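Local coordinates for putative iron-uptake ABC transport system,periplasmic iron-binding protein (Campylobacter jejuni, PDB 3E13) that binds ferric iron in the periplasm and probably hands it to an ABC transporter for uptake into the cell, at residues 130-143 / 186-200. Sequence-based numbering, arbitrary orientation.
Sequences FKGEIVMRSATAPY and VFAGEAKFAVMNTYY. With FE (Fe (III) ion), chain B.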
loop_
_atom_site.group_PDB
_atom_site.type_symbol
_atom_site.label_atom_id
_atom_site.label_comp_id
_atom_site.label_asym_id
_atom_site.label_seq_id
_atom_site.Cartn_x
_atom_site.Cartn_y
_atom_site.Cartn_z
ATOM N N PHE A 130 -24.039 -10.180 0.927
ATOM C CA PHE A 130 -22.837 -10.414 1.717
ATOM C C PHE A 130 -22.875 -9.740 3.079
ATOM O O PHE A 130 -21.847 -9.652 3.763
ATOM C CB PHE A 130 -21.589 -9.979 0.923
ATOM C CG PHE A 130 -21.431 -10.718 -0.367
ATOM C CD1 PHE A 130 -21.130 -12.063 -0.358
ATOM C CD2 PHE A 130 -21.667 -10.103 -1.584
ATOM C CE1 PHE A 130 -20.987 -12.794 -1.553
ATOM C CE2 PHE A 130 -21.517 -10.824 -2.768
ATOM C CZ PHE A 130 -21.161 -12.153 -2.742
ATOM N N LYS A 131 -24.063 -9.309 3.526
ATOM C CA LYS A 131 -24.167 -8.707 4.860
ATOM C C LYS A 131 -23.661 -9.664 5.928
ATOM O O LYS A 131 -24.066 -10.846 5.968
ATOM C CB LYS A 131 -25.619 -8.287 5.174
ATOM C CG LYS A 131 -25.729 -7.483 6.452
ATOM C CD LYS A 131 -27.085 -6.815 6.624
ATOM C CE LYS A 131 -27.221 -6.149 8.011
ATOM N NZ LYS A 131 -28.413 -5.197 8.144
ATOM N N GLY A 132 -22.754 -9.157 6.765
ATOM C CA GLY A 132 -22.153 -9.898 7.855
ATOM C C GLY A 132 -21.014 -10.806 7.456
ATOM O O GLY A 132 -20.497 -11.561 8.283
ATOM N N GLU A 133 -20.616 -10.717 6.198
ATOM C CA GLU A 133 -19.668 -11.690 5.634
ATOM C C GLU A 133 -18.328 -11.069 5.230
ATOM O O GLU A 133 -17.412 -11.813 4.839
ATOM C CB GLU A 133 -20.281 -12.399 4.421
ATOM C CG GLU A 133 -21.463 -13.311 4.766
ATOM C CD GLU A 133 -22.045 -14.008 3.531
ATOM O OE1 GLU A 133 -22.931 -14.899 3.648
ATOM O OE2 GLU A 133 -21.595 -13.686 2.419
ATOM N N ILE A 134 -18.203 -9.765 5.378
ATOM C CA ILE A 134 -17.009 -9.020 4.916
ATOM C C ILE A 134 -16.254 -8.470 6.108
ATOM O O ILE A 134 -16.869 -8.022 7.071
ATOM C CB ILE A 134 -17.442 -7.838 4.035
ATOM C CG1 ILE A 134 -18.414 -8.275 2.942
ATOM C CG2 ILE A 134 -16.224 -7.101 3.457
ATOM C CD1 ILE A 134 -17.873 -9.219 2.049
ATOM N N VAL A 135 -14.914 -8.429 6.047
ATOM C CA VAL A 135 -14.120 -7.645 6.987
ATOM C C VAL A 135 -13.151 -6.716 6.222
ATOM O O VAL A 135 -12.597 -7.086 5.181
ATOM C CB VAL A 135 -13.334 -8.522 8.020
ATOM C CG1 VAL A 135 -14.310 -9.136 9.035
ATOM C CG2 VAL A 135 -12.573 -9.646 7.341
ATOM N N MET A 136 -12.946 -5.534 6.779
ATOM C CA MET A 136 -12.046 -4.550 6.245
ATOM C C MET A 136 -11.580 -3.723 7.407
ATOM O O MET A 136 -12.342 -3.473 8.336
ATOM C CB MET A 136 -12.739 -3.665 5.216
ATOM C CG MET A 136 -11.771 -2.728 4.482
ATOM S SD MET A 136 -12.580 -1.812 3.138
ATOM C CE MET A 136 -13.059 -0.350 3.979
ATOM N N ARG A 137 -10.338 -3.287 7.334
ATOM C CA ARG A 137 -9.784 -2.376 8.327
ATOM C C ARG A 137 -10.404 -0.983 8.254
ATOM O O ARG A 137 -11.203 -0.649 7.359
ATOM C CB ARG A 137 -8.303 -2.283 8.150
ATOM C CG ARG A 137 -7.833 -1.484 6.971
ATOM C CD ARG A 137 -6.391 -1.616 6.708
ATOM N NE ARG A 137 -5.560 -1.140 7.815
ATOM C CZ ARG A 137 -4.266 -1.405 7.966
ATOM N NH1 ARG A 137 -3.606 -2.194 7.105
ATOM N NH2 ARG A 137 -3.614 -0.915 8.989
ATOM N N SER A 138 -9.992 -0.151 9.209
ATOM C CA SER A 138 -10.544 1.188 9.317
ATOM C C SER A 138 -10.522 1.955 8.012
ATOM O O SER A 138 -9.595 1.848 7.228
ATOM C CB SER A 138 -9.746 1.989 10.336
ATOM O OG SER A 138 -10.381 3.251 10.558
ATOM N N ALA A 139 -11.560 2.750 7.825
ATOM C CA ALA A 139 -11.616 3.743 6.753
ATOM C C ALA A 139 -10.521 4.790 6.819
ATOM O O ALA A 139 -10.213 5.444 5.813
ATOM C CB ALA A 139 -12.988 4.444 6.789
ATOM N N THR A 140 -9.966 5.008 8.003
ATOM C CA THR A 140 -8.885 5.979 8.129
ATOM C C THR A 140 -7.513 5.424 7.672
ATOM O O THR A 140 -6.535 6.167 7.582
ATOM C CB THR A 140 -8.774 6.450 9.589
ATOM O OG1 THR A 140 -8.321 5.386 10.414
ATOM C CG2 THR A 140 -10.103 6.862 10.124
ATOM N N ALA A 141 -7.452 4.133 7.362
ATOM C CA ALA A 141 -6.202 3.549 6.874
ATOM C C ALA A 141 -5.926 3.977 5.449
ATOM O O ALA A 141 -6.876 3.996 4.643
ATOM C CB ALA A 141 -6.270 2.047 6.898
ATOM N N PRO A 142 -4.672 4.308 5.134
ATOM C CA PRO A 142 -4.313 4.679 3.749
ATOM C C PRO A 142 -4.845 3.701 2.706
ATOM O O PRO A 142 -5.360 4.169 1.694
ATOM C CB PRO A 142 -2.793 4.735 3.771
ATOM C CG PRO A 142 -2.468 5.148 5.232
ATOM C CD PRO A 142 -3.531 4.481 6.060
ATOM N N TYR A 143 -4.716 2.405 2.928
ATOM C CA TYR A 143 -5.201 1.441 1.907
ATOM C C TYR A 143 -6.693 1.593 1.652
ATOM O O TYR A 143 -7.127 1.538 0.518
ATOM C CB TYR A 143 -4.917 -0.007 2.242
ATOM C CG TYR A 143 -3.486 -0.259 2.690
ATOM C CD1 TYR A 143 -2.394 0.451 2.164
ATOM C CD2 TYR A 143 -3.207 -1.249 3.600
ATOM C CE1 TYR A 143 -1.136 0.213 2.624
ATOM C CE2 TYR A 143 -1.927 -1.519 4.024
ATOM C CZ TYR A 143 -0.881 -0.804 3.499
ATOM O OH TYR A 143 0.397 -0.957 3.987
ATOM N N VAL A 186 -10.757 -14.437 8.558
ATOM C CA VAL A 186 -11.125 -15.396 7.509
ATOM C C VAL A 186 -10.663 -16.828 7.781
ATOM O O VAL A 186 -11.429 -17.781 7.621
ATOM C CB VAL A 186 -10.604 -14.875 6.129
ATOM C CG1 VAL A 186 -10.745 -15.945 4.993
ATOM C CG2 VAL A 186 -11.347 -13.654 5.779
ATOM N N PHE A 187 -9.424 -16.950 8.248
ATOM C CA PHE A 187 -8.895 -18.225 8.711
ATOM C C PHE A 187 -9.826 -18.853 9.777
ATOM O O PHE A 187 -10.109 -20.037 9.715
ATOM C CB PHE A 187 -7.511 -18.009 9.294
ATOM C CG PHE A 187 -7.001 -19.178 10.059
ATOM C CD1 PHE A 187 -6.602 -20.310 9.381
ATOM C CD2 PHE A 187 -6.905 -19.145 11.442
ATOM C CE1 PHE A 187 -6.114 -21.414 10.089
ATOM C CE2 PHE A 187 -6.431 -20.220 12.136
ATOM C CZ PHE A 187 -6.055 -21.366 11.457
ATOM N N ALA A 188 -10.303 -18.045 10.726
ATOM C CA ALA A 188 -11.029 -18.479 11.917
ATOM C C ALA A 188 -12.516 -18.705 11.634
ATOM O O ALA A 188 -13.235 -19.206 12.491
ATOM C CB ALA A 188 -10.863 -17.431 12.997
ATOM N N GLY A 189 -12.965 -18.327 10.442
ATOM C CA GLY A 189 -14.354 -18.463 10.022
ATOM C C GLY A 189 -15.279 -17.387 10.598
ATOM O O GLY A 189 -16.508 -17.602 10.687
ATOM N N GLU A 190 -14.720 -16.253 11.006
ATOM C CA GLU A 190 -15.507 -15.145 11.533
ATOM C C GLU A 190 -16.091 -14.277 10.403
ATOM O O GLU A 190 -16.998 -13.466 10.609
ATOM C CB GLU A 190 -14.695 -14.261 12.523
ATOM C CG GLU A 190 -15.516 -13.046 12.996
ATOM C CD GLU A 190 -15.045 -12.355 14.276
ATOM O OE1 GLU A 190 -13.882 -11.907 14.301
ATOM O OE2 GLU A 190 -15.900 -12.198 15.246
ATOM N N ALA A 191 -15.573 -14.448 9.193
ATOM C CA ALA A 191 -16.036 -13.717 8.030
ATOM C C ALA A 191 -15.629 -14.517 6.817
ATOM O O ALA A 191 -14.672 -15.319 6.886
ATOM C CB ALA A 191 -15.369 -12.341 7.983
ATOM N N LYS A 192 -16.339 -14.361 5.721
ATOM C CA LYS A 192 -15.986 -15.079 4.513
ATOM C C LYS A 192 -14.969 -14.385 3.607
ATOM O O LYS A 192 -14.218 -15.066 2.909
ATOM C CB LYS A 192 -17.211 -15.355 3.688
ATOM C CG LYS A 192 -18.238 -16.293 4.398
ATOM C CD LYS A 192 -19.426 -16.531 3.479
ATOM C CE LYS A 192 -20.681 -16.981 4.212
ATOM N NZ LYS A 192 -20.688 -18.438 4.390
ATOM N N PHE A 193 -14.922 -13.067 3.635
ATOM C CA PHE A 193 -14.102 -12.303 2.693
ATOM C C PHE A 193 -13.408 -11.187 3.444
ATOM O O PHE A 193 -14.047 -10.479 4.217
ATOM C CB PHE A 193 -14.957 -11.683 1.583
ATOM C CG PHE A 193 -15.703 -12.709 0.734
ATOM C CD1 PHE A 193 -15.044 -13.449 -0.195
ATOM C CD2 PHE A 193 -17.065 -12.883 0.876
ATOM C CE1 PHE A 193 -15.730 -14.363 -0.983
ATOM C CE2 PHE A 193 -17.762 -13.782 0.096
ATOM C CZ PHE A 193 -17.085 -14.545 -0.825
ATOM N N ALA A 194 -12.114 -11.024 3.187
ATOM C CA ALA A 194 -11.328 -9.941 3.712
ATOM C C ALA A 194 -10.766 -9.085 2.598
ATOM O O ALA A 194 -10.195 -9.629 1.656
ATOM C CB ALA A 194 -10.199 -10.489 4.509
ATOM N N VAL A 195 -10.854 -7.779 2.757
ATOM C CA VAL A 195 -10.137 -6.841 1.884
ATOM C C VAL A 195 -8.716 -6.708 2.404
ATOM O O VAL A 195 -8.511 -6.333 3.570
ATOM C CB VAL A 195 -10.858 -5.497 1.831
ATOM C CG1 VAL A 195 -10.104 -4.547 0.938
ATOM C CG2 VAL A 195 -12.345 -5.667 1.365
ATOM N N MET A 196 -7.729 -7.072 1.583
ATOM C CA MET A 196 -6.339 -7.046 2.006
ATOM C C MET A 196 -5.324 -6.997 0.847
ATOM O O MET A 196 -5.637 -7.379 -0.270
ATOM C CB MET A 196 -6.018 -8.258 2.908
ATOM C CG MET A 196 -6.125 -9.628 2.214
ATOM S SD MET A 196 -5.759 -11.058 3.259
ATOM C CE MET A 196 -4.134 -10.677 3.725
ATOM N N ASN A 197 -4.099 -6.573 1.142
ATOM C CA ASN A 197 -3.044 -6.476 0.149
ATOM C C ASN A 197 -2.364 -7.834 -0.032
ATOM O O ASN A 197 -2.254 -8.676 0.884
ATOM C CB ASN A 197 -1.980 -5.445 0.525
ATOM C CG ASN A 197 -2.453 -4.010 0.423
ATOM O OD1 ASN A 197 -3.432 -3.684 -0.289
ATOM N ND2 ASN A 197 -1.737 -3.115 1.119
ATOM N N THR A 198 -1.936 -8.078 -1.257
ATOM C CA THR A 198 -1.376 -9.346 -1.627
ATOM C C THR A 198 -0.151 -9.759 -0.824
ATOM O O THR A 198 0.002 -10.941 -0.450
ATOM C CB THR A 198 -0.959 -9.328 -3.108
ATOM O OG1 THR A 198 -0.288 -8.081 -3.431
ATOM C CG2 THR A 198 -2.132 -9.435 -4.068
ATOM N N TYR A 199 0.756 -8.809 -0.586
ATOM C CA TYR A 199 2.025 -9.136 0.070
ATOM C C TYR A 199 1.828 -9.709 1.461
ATOM O O TYR A 199 2.614 -10.490 1.927
ATOM C CB TYR A 199 3.011 -7.952 0.068
ATOM C CG TYR A 199 2.475 -6.739 0.719
ATOM C CD1 TYR A 199 2.629 -6.551 2.078
ATOM C CD2 TYR A 199 1.750 -5.804 -0.012
ATOM C CE1 TYR A 199 2.069 -5.484 2.694
ATOM C CE2 TYR A 199 1.186 -4.711 0.606
ATOM C CZ TYR A 199 1.363 -4.544 1.945
ATOM O OH TYR A 199 0.778 -3.466 2.603
ATOM N N TYR A 200 0.741 -9.319 2.140
ATOM C CA TYR A 200 0.504 -9.900 3.469
ATOM C C TYR A 200 0.300 -11.405 3.402
ATOM O O TYR A 200 0.669 -12.106 4.349
ATOM C CB TYR A 200 -0.712 -9.273 4.194
ATOM C CG TYR A 200 -0.434 -7.827 4.593
ATOM C CD1 TYR A 200 0.538 -7.532 5.517
ATOM C CD2 TYR A 200 -1.178 -6.763 4.054
ATOM C CE1 TYR A 200 0.803 -6.207 5.889
ATOM C CE2 TYR A 200 -0.901 -5.471 4.375
ATOM C CZ TYR A 200 0.072 -5.181 5.288
ATOM O OH TYR A 200 0.362 -3.917 5.657
HETATM FE FE FE B . 1.292 -2.677 4.453
HETATM O O HOH W 1 -8.514 -4.530 5.492
HETATM O O HOH W 2 -0.923 -3.173 7.639
#
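Three of the five ligands of the ferric site, Tyr143, Tyr199 and Tyr200, meet beyond two parallel strands: strand 193-197 runs directly into helix 198-205, while strand 134-135 reaches helix 142-155 through the loop 136-141. Their phenol oxygens bind the iron, with Tyr143 OH 2.0 Å from the metal, and His11 and Tyr12 complete the coordination from elsewhere in the chain. The side chains of Tyr143 and Tyr199 come in from opposite directions, yet their oxygens take adjacent (cis) positions on the iron, Tyr143 OH 2.9 Å from Tyr199 OH. With CG between the backbone N and the carbonyl carbon (chi1 58°), the Tyr199 ring presents its edge to the iron, which lies in its plane. The Asn197 side chain crosses that of Tyr143 at about a right angle. Its ND2 sits over the centre of the Tyr143 ring, 3.3 Å from CE2, and donates a nearly straight bond (162°) of 2.9 Å, in the amide plane, to Tyr199 OH. A water joins Tyr200 OH to Arg137 NH1, which also pairs with Asp179. Farther back, Val135 N bonds to Phe193 O and Val195 N to Val135 O, while Glu133 O accepts from both Lys192 N and Phe193 N. Val135 CG1 packs on Ala191 CB at 3.5 Å, and on the other face of the sheet Ile134 CD1 touches Phe193 CB at 3.8 Å. Where the strands part, a second water spans Arg137 N and Val195 O. The Asn197 bond fixes Tyr199 OH in position, and the amide and water donors would help spread negative charge on oxygens that are probably phenolate.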